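Local atomic coordinates of protein kinase A regulatory subunit, putative (Trypanosoma cruzi, PDB entry 6FTF), a protein that probably restrains the catalytic subunit of a cAMP-independent protein kinase A and binds nucleoside analogues such as 7-cyano-7-deazainosine in two cyclic nucleotide-binding domains. Residues A[241-246]-A[295-300]; A[211-216]-A[245-250]; A[80-85]-A[133-138]. One frame throughout, in Å; residues are numbered along the deposited sequence. Where two conformers were deposited one is given.

Interaction 1 of 3, residues A[241-246]-A[295-300]; sequences NHRTVA and AAQPSY. With 7CI (7-cyano-7-deazainosine), chain E; EDO (1,2-ethanediol), chain D.
Tyr300 and Asn241 meet through their flat groups: the two side chains cross at about a right angle, amide and ring planes 35° apart, with Asn241 CG 3.8 Å from Tyr300 CD1 in an oblique approach. The guanidinium of Arg243 has water 1 at its edge and in its plane; this water accepts from NH1 and donates to Pro298 O, bridging the two segments, while NE turns to Gly196 O. Beside it the Gln297 side chain runs in the same direction, and aliphatic carbons make the contact, Arg243 CD lying 3.5 Å from Gln297 CG. The His242 ring is fixed at both nitrogens. ND1 gives a nearly straight bond of 2.8 Å to Arg243 O, which lies in the ring plane, and NE2 is paired with Tyr287 OH; Ala296 CB comes obliquely to the ring.

Two backbone bonds form a single bridge centred on His242 and Pro298. Arg243 N reaches Gln297 O at 2.9 Å, nearly in line with the carbonyl, whereas Ser299 N stands above the carbonyl plane of Asn241 O at 3.1 Å. Val245 divides its two methyls between the tail and the ligand: CG1, anti to the carbonyl carbon (chi1 -71°), packs 3.6 Å from Ala296 CB, while CG2 lies 3.3 Å from the cyano nitrogen N4 of 7-cyano-7-deazainosine. The backbone N atoms of Val245 and Ala246 each make a weak hydrogen bond to ligand O4. An ethanediol, probably from the crystallisation liquor, accepts from Gln297 N.

The C-terminal tail after helix 285-293 is thus clipped to the loop that follows helix 235-240. That helix and loop correspond to the phosphate-binding cassette of cyclic nucleotide-binding domains, here facing a nucleoside analogue.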
loop_
_atom_site.group_PDB
_atom_site.type_symbol
_atom_site.label_atom_id
_atom_site.label_comp_id
_atom_site.label_asym_id
_atom_site.label_seq_id
_atom_site.Cartn_x
_atom_site.Cartn_y
_atom_site.Cartn_z
ATOM N N ASN A 241 1.053 -17.110 -1.596
ATOM C CA ASN A 241 0.384 -17.416 -0.332
ATOM C C ASN A 241 1.041 -18.571 0.426
ATOM O O ASN A 241 0.401 -19.569 0.778
ATOM C CB ASN A 241 -1.101 -17.692 -0.563
ATOM C CG ASN A 241 -1.853 -16.470 -0.976
ATOM O OD1 ASN A 241 -1.690 -15.402 -0.407
ATOM N ND2 ASN A 241 -2.693 -16.622 -1.982
ATOM N N HIS A 242 2.322 -18.394 0.740
ATOM C CA HIS A 242 3.040 -19.391 1.529
ATOM C C HIS A 242 4.019 -18.686 2.463
ATOM O O HIS A 242 4.340 -17.506 2.283
ATOM C CB HIS A 242 3.739 -20.433 0.641
ATOM C CG HIS A 242 4.702 -19.844 -0.344
ATOM N ND1 HIS A 242 5.920 -19.319 0.023
ATOM C CD2 HIS A 242 4.617 -19.676 -1.687
ATOM C CE1 HIS A 242 6.535 -18.849 -1.049
ATOM N NE2 HIS A 242 5.768 -19.055 -2.101
ATOM N N ARG A 243 4.497 -19.417 3.465
ATOM C CA ARG A 243 5.513 -18.888 4.366
ATOM C C ARG A 243 6.836 -18.729 3.623
ATOM O O ARG A 243 7.044 -19.261 2.544
ATOM C CB ARG A 243 5.648 -19.784 5.603
ATOM C CG ARG A 243 4.389 -19.820 6.463
ATOM C CD ARG A 243 4.554 -20.677 7.690
ATOM N NE ARG A 243 5.320 -20.042 8.761
ATOM C CZ ARG A 243 4.793 -19.305 9.735
ATOM N NH1 ARG A 243 3.517 -19.022 9.763
ATOM N NH2 ARG A 243 5.575 -18.835 10.698
ATOM N N THR A 244 7.755 -17.985 4.219
ATOM C CA THR A 244 9.000 -17.673 3.524
ATOM C C THR A 244 9.832 -18.927 3.305
ATOM O O THR A 244 9.934 -19.802 4.170
ATOM C CB THR A 244 9.804 -16.609 4.269
ATOM O OG1 THR A 244 10.085 -17.091 5.572
ATOM C CG2 THR A 244 9.065 -15.284 4.357
ATOM N N VAL A 245 10.415 -19.004 2.122
ATOM C CA VAL A 245 11.139 -20.169 1.657
ATOM C C VAL A 245 12.627 -19.926 1.562
ATOM O O VAL A 245 13.365 -20.811 1.116
ATOM C CB VAL A 245 10.551 -20.690 0.331
ATOM C CG1 VAL A 245 9.195 -21.329 0.585
ATOM C CG2 VAL A 245 10.385 -19.554 -0.673
ATOM N N ALA A 246 13.102 -18.753 1.965
ATOM C CA ALA A 246 14.524 -18.470 1.991
ATOM C C ALA A 246 14.804 -17.420 3.047
ATOM O O ALA A 246 13.929 -16.620 3.385
ATOM C CB ALA A 246 14.999 -17.935 0.640
ATOM N N ALA A 295 7.244 -27.535 -1.270
ATOM C CA ALA A 295 8.093 -27.415 -0.091
ATOM C C ALA A 295 7.821 -26.148 0.719
ATOM O O ALA A 295 8.750 -25.412 1.083
ATOM C CB ALA A 295 9.559 -27.462 -0.518
ATOM N N ALA A 296 6.558 -25.880 1.016
ATOM C CA ALA A 296 6.187 -24.771 1.880
ATOM C C ALA A 296 4.759 -24.988 2.350
ATOM O O ALA A 296 4.014 -25.790 1.777
ATOM C CB ALA A 296 6.269 -23.437 1.144
ATOM N N GLN A 297 4.384 -24.276 3.403
ATOM C CA GLN A 297 3.015 -24.283 3.879
ATOM C C GLN A 297 2.349 -22.935 3.656
ATOM O O GLN A 297 3.019 -21.911 3.448
ATOM C CB GLN A 297 2.903 -24.701 5.356
ATOM C CG GLN A 297 3.302 -23.622 6.341
ATOM C CD GLN A 297 3.300 -24.120 7.777
ATOM O OE1 GLN A 297 4.363 -24.255 8.395
ATOM N NE2 GLN A 297 2.144 -24.370 8.313
ATOM N N PRO A 298 1.014 -22.895 3.697
ATOM C CA PRO A 298 0.300 -21.662 3.380
ATOM C C PRO A 298 0.576 -20.523 4.346
ATOM O O PRO A 298 0.958 -20.699 5.505
ATOM C CB PRO A 298 -1.172 -22.081 3.475
ATOM C CG PRO A 298 -1.163 -23.523 3.124
ATOM C CD PRO A 298 0.086 -24.040 3.774
ATOM N N SER A 299 0.299 -19.326 3.825
ATOM C CA SER A 299 0.277 -18.078 4.579
ATOM C C SER A 299 -0.562 -17.087 3.779
ATOM O O SER A 299 -0.272 -16.846 2.604
ATOM C CB SER A 299 1.694 -17.518 4.729
ATOM O OG SER A 299 1.666 -16.203 5.255
ATOM N N TYR A 300 -1.580 -16.506 4.407
ATOM C CA TYR A 300 -2.486 -15.586 3.741
ATOM C C TYR A 300 -2.383 -14.201 4.368
ATOM O O TYR A 300 -2.013 -14.048 5.529
ATOM C CB TYR A 300 -3.927 -16.103 3.819
ATOM C CG TYR A 300 -4.096 -17.429 3.114
ATOM C CD1 TYR A 300 -4.321 -17.483 1.750
ATOM C CD2 TYR A 300 -3.992 -18.620 3.806
ATOM C CE1 TYR A 300 -4.458 -18.687 1.107
ATOM C CE2 TYR A 300 -4.135 -19.836 3.161
ATOM C CZ TYR A 300 -4.350 -19.851 1.826
ATOM O OH TYR A 300 -4.492 -21.066 1.184
HETATM C C1 7CI E . 13.471 -14.395 -2.175
HETATM N N1 7CI E . 13.636 -15.747 -2.832
HETATM O O1 7CI E . 13.450 -14.552 -0.773
HETATM C C2 7CI E . 14.271 -15.942 -3.975
HETATM N N2 7CI E . 14.922 -15.049 -4.758
HETATM O O2 7CI E . 12.293 -12.380 -2.565
HETATM C C3 7CI E . 15.576 -15.518 -5.840
HETATM N N3 7CI E . 15.505 -16.874 -6.196
HETATM O O3 7CI E . 10.123 -13.354 -1.370
HETATM C C4 7CI E . 14.819 -17.783 -5.438
HETATM N N4 7CI E . 12.724 -20.403 -2.890
HETATM C C5 7CI E . 14.190 -17.341 -4.255
HETATM O O5 7CI E . 14.775 -18.972 -5.862
HETATM C C6 7CI E . 13.430 -17.963 -3.176
HETATM C C7 7CI E . 13.134 -16.903 -2.330
HETATM C C8 7CI E . 13.051 -19.296 -3.025
HETATM C C9 7CI E . 12.176 -13.754 -2.537
HETATM C C10 7CI E . 11.295 -14.216 -1.496
HETATM C C11 7CI E . 12.207 -14.097 -0.256
HETATM C C12 7CI E . 11.775 -15.015 0.958
HETATM O O4 7CI E . 11.496 -16.296 0.511
HETATM C C1 EDO D . 7.944 -22.404 4.365
HETATM O O1 EDO D . 6.727 -23.091 4.686
HETATM C C2 EDO D . 9.088 -23.396 4.155
HETATM O O2 EDO D . 9.240 -24.273 5.282
HETATM O O HOH W 1 1.432 -19.409 7.896
#

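Interaction 2 of 3, residues A[211-216]-A[245-250]; sequences EVIGRD and VADVVA. With 7CI (7-cyano-7-deazainosine), chain E.
Glu211 and Val249, like Ile213 and Asp247, are hydrogen-bonded pairs of neighbouring antiparallel strands, joined by four backbone N-H...O bonds, with Val212 and Val248 a non-hydrogen-bonded pair between them.

On the face carrying Glu211, Ile213, Asp247 and Val249, the main polar link is the salt bridge of Arg215 to Asp247. Both terminal nitrogens, NH1 and NH2, converge on the single oxygen OD2, each at 2.9 Å and from the same face of the carboxylate; NH2 comes on the syn side, NH1 from farther above the plane. OD2 stays close to the guanidinium plane, and the two flat groups are 35° apart. The arginine chain bends at CD (chi2 -67°), and NH1 also donates to Gly214 O at 3.0 Å. Tyr195 completes the cluster, with its backbone N bound to Asp247 OD1 and its ring in a cation-pi contact with Arg215. Farther along this face, Ile213 CD1 touches Val249 CG2 at 3.8 Å, and the Glu211 chain runs alongside Val249 before OE2 pairs with Lys223.

The face of Val212 and Val248 looks onto the ligand. Val212 CG1, anti to the backbone N (chi1 179°), touches both Ala246 CB, 3.6 Å away, and the base carbon C2 of 7-cyano-7-deazainosine at the same distance. Val248 CG2 meets the sugar instead, 3.5 Å from ring oxygen O1. Apolar side chains from both strands therefore line base and ribose, while the charged pairs occupy the other face.

These are the two central strands of the four-stranded sheet 191-193, 247-250, 209-215 and 221-228, half of the beta-barrel that cradles the nucleoside in the second cyclic nucleotide-binding domain.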
loop_
_atom_site.group_PDB
_atom_site.type_symbol
_atom_site.label_atom_id
_atom_site.label_comp_id
_atom_site.label_asym_id
_atom_site.label_seq_id
_atom_site.Cartn_x
_atom_site.Cartn_y
_atom_site.Cartn_z
ATOM N N GLU A 211 21.992 -11.476 0.104
ATOM C CA GLU A 211 22.070 -12.844 -0.390
ATOM C C GLU A 211 20.824 -13.608 0.028
ATOM O O GLU A 211 20.299 -13.414 1.121
ATOM C CB GLU A 211 23.326 -13.575 0.114
ATOM C CG GLU A 211 23.445 -13.691 1.630
ATOM C CD GLU A 211 24.775 -14.285 2.101
ATOM O OE1 GLU A 211 24.945 -14.474 3.337
ATOM O OE2 GLU A 211 25.656 -14.559 1.254
ATOM N N VAL A 212 20.358 -14.459 -0.869
ATOM C CA VAL A 212 19.186 -15.304 -0.657
ATOM C C VAL A 212 19.699 -16.705 -0.363
ATOM O O VAL A 212 20.500 -17.235 -1.137
ATOM C CB VAL A 212 18.298 -15.302 -1.909
ATOM C CG1 VAL A 212 17.098 -16.197 -1.728
ATOM C CG2 VAL A 212 17.836 -13.897 -2.246
ATOM N N ILE A 213 19.217 -17.312 0.717
ATOM C CA ILE A 213 19.743 -18.580 1.203
ATOM C C ILE A 213 18.585 -19.562 1.354
ATOM O O ILE A 213 17.718 -19.389 2.221
ATOM C CB ILE A 213 20.507 -18.395 2.520
ATOM C CG1 ILE A 213 21.648 -17.387 2.315
ATOM C CG2 ILE A 213 21.037 -19.718 3.041
ATOM C CD1 ILE A 213 22.336 -16.988 3.590
ATOM N N GLY A 214 18.573 -20.589 0.502
ATOM C CA GLY A 214 17.592 -21.652 0.552
ATOM C C GLY A 214 18.099 -22.825 1.370
ATOM O O GLY A 214 18.986 -22.681 2.213
ATOM N N ARG A 215 17.554 -24.008 1.094
ATOM C CA ARG A 215 17.926 -25.226 1.801
ATOM C C ARG A 215 18.148 -26.331 0.787
ATOM O O ARG A 215 17.339 -26.508 -0.128
ATOM C CB ARG A 215 16.816 -25.640 2.780
ATOM C CG ARG A 215 16.509 -24.595 3.855
ATOM C CD ARG A 215 17.664 -24.399 4.834
ATOM N NE ARG A 215 17.330 -23.458 5.898
ATOM C CZ ARG A 215 17.540 -22.143 5.857
ATOM N NH1 ARG A 215 18.086 -21.567 4.804
ATOM N NH2 ARG A 215 17.192 -21.397 6.892
ATOM N N ASP A 216 19.237 -27.083 0.962
ATOM C CA ASP A 216 19.548 -28.184 0.061
ATOM C C ASP A 216 18.770 -29.445 0.449
ATOM O O ASP A 216 17.940 -29.460 1.369
ATOM C CB ASP A 216 21.060 -28.400 -0.049
ATOM C CG ASP A 216 21.686 -28.973 1.210
ATOM O OD1 ASP A 216 20.985 -29.498 2.096
ATOM O OD2 ASP A 216 22.942 -28.911 1.299
ATOM N N VAL A 245 10.415 -19.004 2.122
ATOM C CA VAL A 245 11.139 -20.169 1.657
ATOM C C VAL A 245 12.627 -19.926 1.562
ATOM O O VAL A 245 13.365 -20.811 1.116
ATOM C CB VAL A 245 10.551 -20.690 0.331
ATOM C CG1 VAL A 245 9.195 -21.329 0.585
ATOM C CG2 VAL A 245 10.385 -19.554 -0.673
ATOM N N ALA A 246 13.102 -18.753 1.965
ATOM C CA ALA A 246 14.524 -18.470 1.991
ATOM C C ALA A 246 14.804 -17.420 3.047
ATOM O O ALA A 246 13.929 -16.620 3.385
ATOM C CB ALA A 246 14.999 -17.935 0.640
ATOM N N ASP A 247 16.032 -17.435 3.555
ATOM C CA ASP A 247 16.545 -16.296 4.285
ATOM C C ASP A 247 17.001 -15.253 3.277
ATOM O O ASP A 247 17.469 -15.582 2.190
ATOM C CB ASP A 247 17.764 -16.676 5.117
ATOM C CG ASP A 247 17.511 -17.828 6.063
ATOM O OD1 ASP A 247 16.648 -17.689 6.945
ATOM O OD2 ASP A 247 18.226 -18.861 5.948
ATOM N N VAL A 248 16.944 -13.985 3.671
ATOM C CA VAL A 248 17.581 -12.907 2.926
ATOM C C VAL A 248 18.454 -12.158 3.914
ATOM O O VAL A 248 17.952 -11.670 4.936
ATOM C CB VAL A 248 16.564 -11.966 2.261
ATOM C CG1 VAL A 248 17.309 -10.905 1.487
ATOM C CG2 VAL A 248 15.617 -12.759 1.363
ATOM N N VAL A 249 19.757 -12.119 3.639
ATOM C CA VAL A 249 20.757 -11.632 4.585
ATOM C C VAL A 249 21.513 -10.472 3.953
ATOM O O VAL A 249 21.960 -10.572 2.809
ATOM C CB VAL A 249 21.737 -12.758 4.972
ATOM C CG1 VAL A 249 22.729 -12.273 6.024
ATOM C CG2 VAL A 249 20.967 -13.982 5.452
ATOM N N ALA A 250 21.720 -9.392 4.703
ATOM C CA ALA A 250 22.521 -8.277 4.197
ATOM C C ALA A 250 23.980 -8.704 4.058
ATOM O O ALA A 250 24.567 -9.260 4.989
ATOM C CB ALA A 250 22.437 -7.094 5.152
HETATM C C1 7CI E . 13.471 -14.395 -2.175
HETATM N N1 7CI E . 13.636 -15.747 -2.832
HETATM O O1 7CI E . 13.450 -14.552 -0.773
HETATM C C2 7CI E . 14.271 -15.942 -3.975
HETATM N N2 7CI E . 14.922 -15.049 -4.758
HETATM O O2 7CI E . 12.293 -12.380 -2.565
HETATM C C3 7CI E . 15.576 -15.518 -5.840
HETATM N N3 7CI E . 15.505 -16.874 -6.196
HETATM O O3 7CI E . 10.123 -13.354 -1.370
HETATM C C4 7CI E . 14.819 -17.783 -5.438
HETATM N N4 7CI E . 12.724 -20.403 -2.890
HETATM C C5 7CI E . 14.190 -17.341 -4.255
HETATM O O5 7CI E . 14.775 -18.972 -5.862
HETATM C C6 7CI E . 13.430 -17.963 -3.176
HETATM C C7 7CI E . 13.134 -16.903 -2.330
HETATM C C8 7CI E . 13.051 -19.296 -3.025
HETATM C C9 7CI E . 12.176 -13.754 -2.537
HETATM C C10 7CI E . 11.295 -14.216 -1.496
HETATM C C11 7CI E . 12.207 -14.097 -0.256
HETATM C C12 7CI E . 11.775 -15.015 0.958
HETATM O O4 7CI E . 11.496 -16.296 0.511
#

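Interaction 3 of 3, residues A[80-85]-A[133-138]; sequences CNKLYI and AWVLDR
Leu83 and Ile85 pair with Leu136 and Trp134 at the centre of an antiparallel sheet, part of the cupin-like beta-barrel of the first cyclic nucleotide-binding domain. Strands 82-86 and 130-137 are joined here by four backbone hydrogen bonds, among them Leu136 N to Leu83 O at 2.8 Å.

Apolar packing differs between the faces. With Leu83 and Leu136, mainly the CB atoms meet, 4.2 Å apart; the ends of Ile85 and Trp134 lead away from the opposing strand, and both side chains touch Leu39 of helix 30-42. On the other face, Val135 lies over one face of the Tyr84 ring. Its CG1, anti to the backbone N (chi1 -170°), makes a CH-pi contact 4.1 Å from the ring centroid, while CG2 lies 3.5 Å from Tyr84 CD2. Ala133 CB sits at the ring edge, and Val135 CG1 also touches Lys82 CB.

Polar groups gather where strand 130-137 gives way to helix 138-145. Asp137 is the N-cap, its side chain capping a backbone N just beyond the segment, and OD1 is bonded to Thr140 OG1. The extended Arg138 chain runs beside Asn81 and reaches Asp117 in a salt bridge. Water 2 links the backbones, donating to Asn81 O at 2.7 Å and accepting from Arg138 N at 2.9 Å.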
loop_
_atom_site.group_PDB
_atom_site.type_symbol
_atom_site.label_atom_id
_atom_site.label_comp_id
_atom_site.label_asym_id
_atom_site.label_seq_id
_atom_site.Cartn_x
_atom_site.Cartn_y
_atom_site.Cartn_z
ATOM N N CYS A 80 -16.495 20.409 -1.692
ATOM C CA CYS A 80 -16.397 18.999 -1.344
ATOM C C CYS A 80 -15.667 18.877 -0.011
ATOM O O CYS A 80 -16.302 18.811 1.044
ATOM C CB CYS A 80 -15.691 18.242 -2.468
ATOM S SG CYS A 80 -15.448 16.504 -2.081
ATOM N N ASN A 81 -14.340 18.893 -0.039
ATOM C CA ASN A 81 -13.537 18.895 1.180
ATOM C C ASN A 81 -13.810 17.663 2.030
ATOM O O ASN A 81 -13.719 17.714 3.252
ATOM C CB ASN A 81 -13.776 20.159 2.009
ATOM C CG ASN A 81 -13.716 21.418 1.176
ATOM O OD1 ASN A 81 -12.719 21.677 0.505
ATOM N ND2 ASN A 81 -14.795 22.198 1.196
ATOM N N LYS A 82 -14.142 16.552 1.385
ATOM C CA LYS A 82 -14.420 15.291 2.057
ATOM C C LYS A 82 -13.581 14.197 1.417
ATOM O O LYS A 82 -13.220 14.286 0.239
ATOM C CB LYS A 82 -15.898 14.940 1.928
ATOM C CG LYS A 82 -16.800 15.875 2.718
ATOM C CD LYS A 82 -18.278 15.614 2.443
ATOM C CE LYS A 82 -18.737 16.249 1.153
ATOM N NZ LYS A 82 -18.924 17.725 1.319
ATOM N N LEU A 83 -13.271 13.172 2.204
ATOM C CA LEU A 83 -12.546 11.992 1.745
ATOM C C LEU A 83 -13.525 10.828 1.686
ATOM O O LEU A 83 -14.211 10.546 2.667
ATOM C CB LEU A 83 -11.430 11.663 2.723
ATOM C CG LEU A 83 -10.565 10.451 2.384
ATOM C CD1 LEU A 83 -9.734 10.691 1.149
ATOM C CD2 LEU A 83 -9.662 10.112 3.576
ATOM N N TYR A 84 -13.599 10.157 0.549
ATOM C CA TYR A 84 -14.504 9.030 0.353
ATOM C C TYR A 84 -13.670 7.769 0.218
ATOM O O TYR A 84 -12.757 7.725 -0.607
ATOM C CB TYR A 84 -15.297 9.193 -0.946
ATOM C CG TYR A 84 -16.230 10.357 -0.942
ATOM C CD1 TYR A 84 -15.777 11.640 -1.145
ATOM C CD2 TYR A 84 -17.582 10.172 -0.684
ATOM C CE1 TYR A 84 -16.664 12.715 -1.121
ATOM C CE2 TYR A 84 -18.460 11.213 -0.649
ATOM C CZ TYR A 84 -17.999 12.478 -0.854
ATOM O OH TYR A 84 -18.911 13.516 -0.806
ATOM N N ILE A 85 -13.961 6.753 1.018
ATOM C CA ILE A 85 -13.346 5.436 0.895
ATOM C C ILE A 85 -14.431 4.503 0.369
ATOM O O ILE A 85 -15.519 4.393 0.952
ATOM C CB ILE A 85 -12.771 4.931 2.229
ATOM C CG1 ILE A 85 -11.817 5.964 2.853
ATOM C CG2 ILE A 85 -12.038 3.592 2.001
ATOM C CD1 ILE A 85 -10.635 6.354 1.983
ATOM N N ALA A 133 -19.905 4.371 -0.164
ATOM C CA ALA A 133 -18.667 4.913 0.371
ATOM C C ALA A 133 -18.837 5.305 1.829
ATOM O O ALA A 133 -19.940 5.583 2.303
ATOM C CB ALA A 133 -18.224 6.140 -0.413
ATOM N N TRP A 134 -17.701 5.368 2.523
ATOM C CA TRP A 134 -17.609 5.930 3.862
ATOM C C TRP A 134 -16.842 7.245 3.764
ATOM O O TRP A 134 -15.804 7.320 3.093
ATOM C CB TRP A 134 -16.943 4.940 4.821
ATOM C CG TRP A 134 -17.817 3.751 5.052
ATOM C CD1 TRP A 134 -17.804 2.567 4.347
ATOM C CD2 TRP A 134 -18.893 3.638 5.992
ATOM N NE1 TRP A 134 -18.786 1.732 4.818
ATOM C CE2 TRP A 134 -19.464 2.363 5.825
ATOM C CE3 TRP A 134 -19.411 4.477 6.976
ATOM C CZ2 TRP A 134 -20.526 1.916 6.605
ATOM C CZ3 TRP A 134 -20.463 4.031 7.745
ATOM C CH2 TRP A 134 -21.015 2.764 7.552
ATOM N N VAL A 135 -17.357 8.275 4.417
ATOM C CA VAL A 135 -16.944 9.652 4.167
ATOM C C VAL A 135 -16.382 10.275 5.433
ATOM O O VAL A 135 -17.012 10.227 6.494
ATOM C CB VAL A 135 -18.115 10.486 3.629
ATOM C CG1 VAL A 135 -17.623 11.860 3.136
ATOM C CG2 VAL A 135 -18.857 9.718 2.541
ATOM N N LEU A 136 -15.210 10.888 5.297
ATOM C CA LEU A 136 -14.502 11.538 6.393
ATOM C C LEU A 136 -14.415 13.035 6.137
ATOM O O LEU A 136 -14.207 13.471 5.005
ATOM C CB LEU A 136 -13.085 10.971 6.519
ATOM C CG LEU A 136 -12.284 11.397 7.741
ATOM C CD1 LEU A 136 -12.912 10.869 9.021
ATOM C CD2 LEU A 136 -10.855 10.906 7.636
ATOM N N ASP A 137 -14.581 13.818 7.195
ATOM C CA ASP A 137 -14.498 15.267 7.107
ATOM C C ASP A 137 -13.050 15.745 7.041
ATOM O O ASP A 137 -12.113 15.072 7.481
ATOM C CB ASP A 137 -15.201 15.889 8.320
ATOM C CG ASP A 137 -14.453 15.628 9.619
ATOM O OD1 ASP A 137 -14.536 14.495 10.149
ATOM O OD2 ASP A 137 -13.746 16.556 10.089
ATOM N N ARG A 138 -12.897 16.968 6.528
ATOM C CA ARG A 138 -11.581 17.572 6.333
ATOM C C ARG A 138 -10.803 17.682 7.635
ATOM O O ARG A 138 -9.609 17.379 7.672
ATOM C CB ARG A 138 -11.750 18.952 5.704
ATOM C CG ARG A 138 -10.486 19.791 5.634
ATOM C CD ARG A 138 -10.791 21.005 4.758
ATOM N NE ARG A 138 -9.676 21.904 4.502
ATOM C CZ ARG A 138 -9.778 22.980 3.725
ATOM N NH1 ARG A 138 -10.938 23.272 3.142
ATOM N NH2 ARG A 138 -8.729 23.763 3.525
HETATM O O HOH W 2 -15.257 18.322 5.409
#

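How the interactions relate
Interaction 3 belongs to the first cyclic nucleotide-binding domain, interactions 1 and 2 to the second, on opposite sides of the chain's centre. Along the sequence interaction 3 closes before either of the others opens, and its centre is about 38 Å from that of interaction 1 and 44 Å from that of interaction 2. The latter two have centres 14 Å apart and share Val245 and Ala246, where the loop after helix 235-240 runs into strand 247-250; both touch the same nucleoside. Barrel wall and loop line one pocket, and the tail backs the loop at Val245 without itself touching the nucleoside, while interaction 3 joins strands of the other barrel, which holds its own ligand.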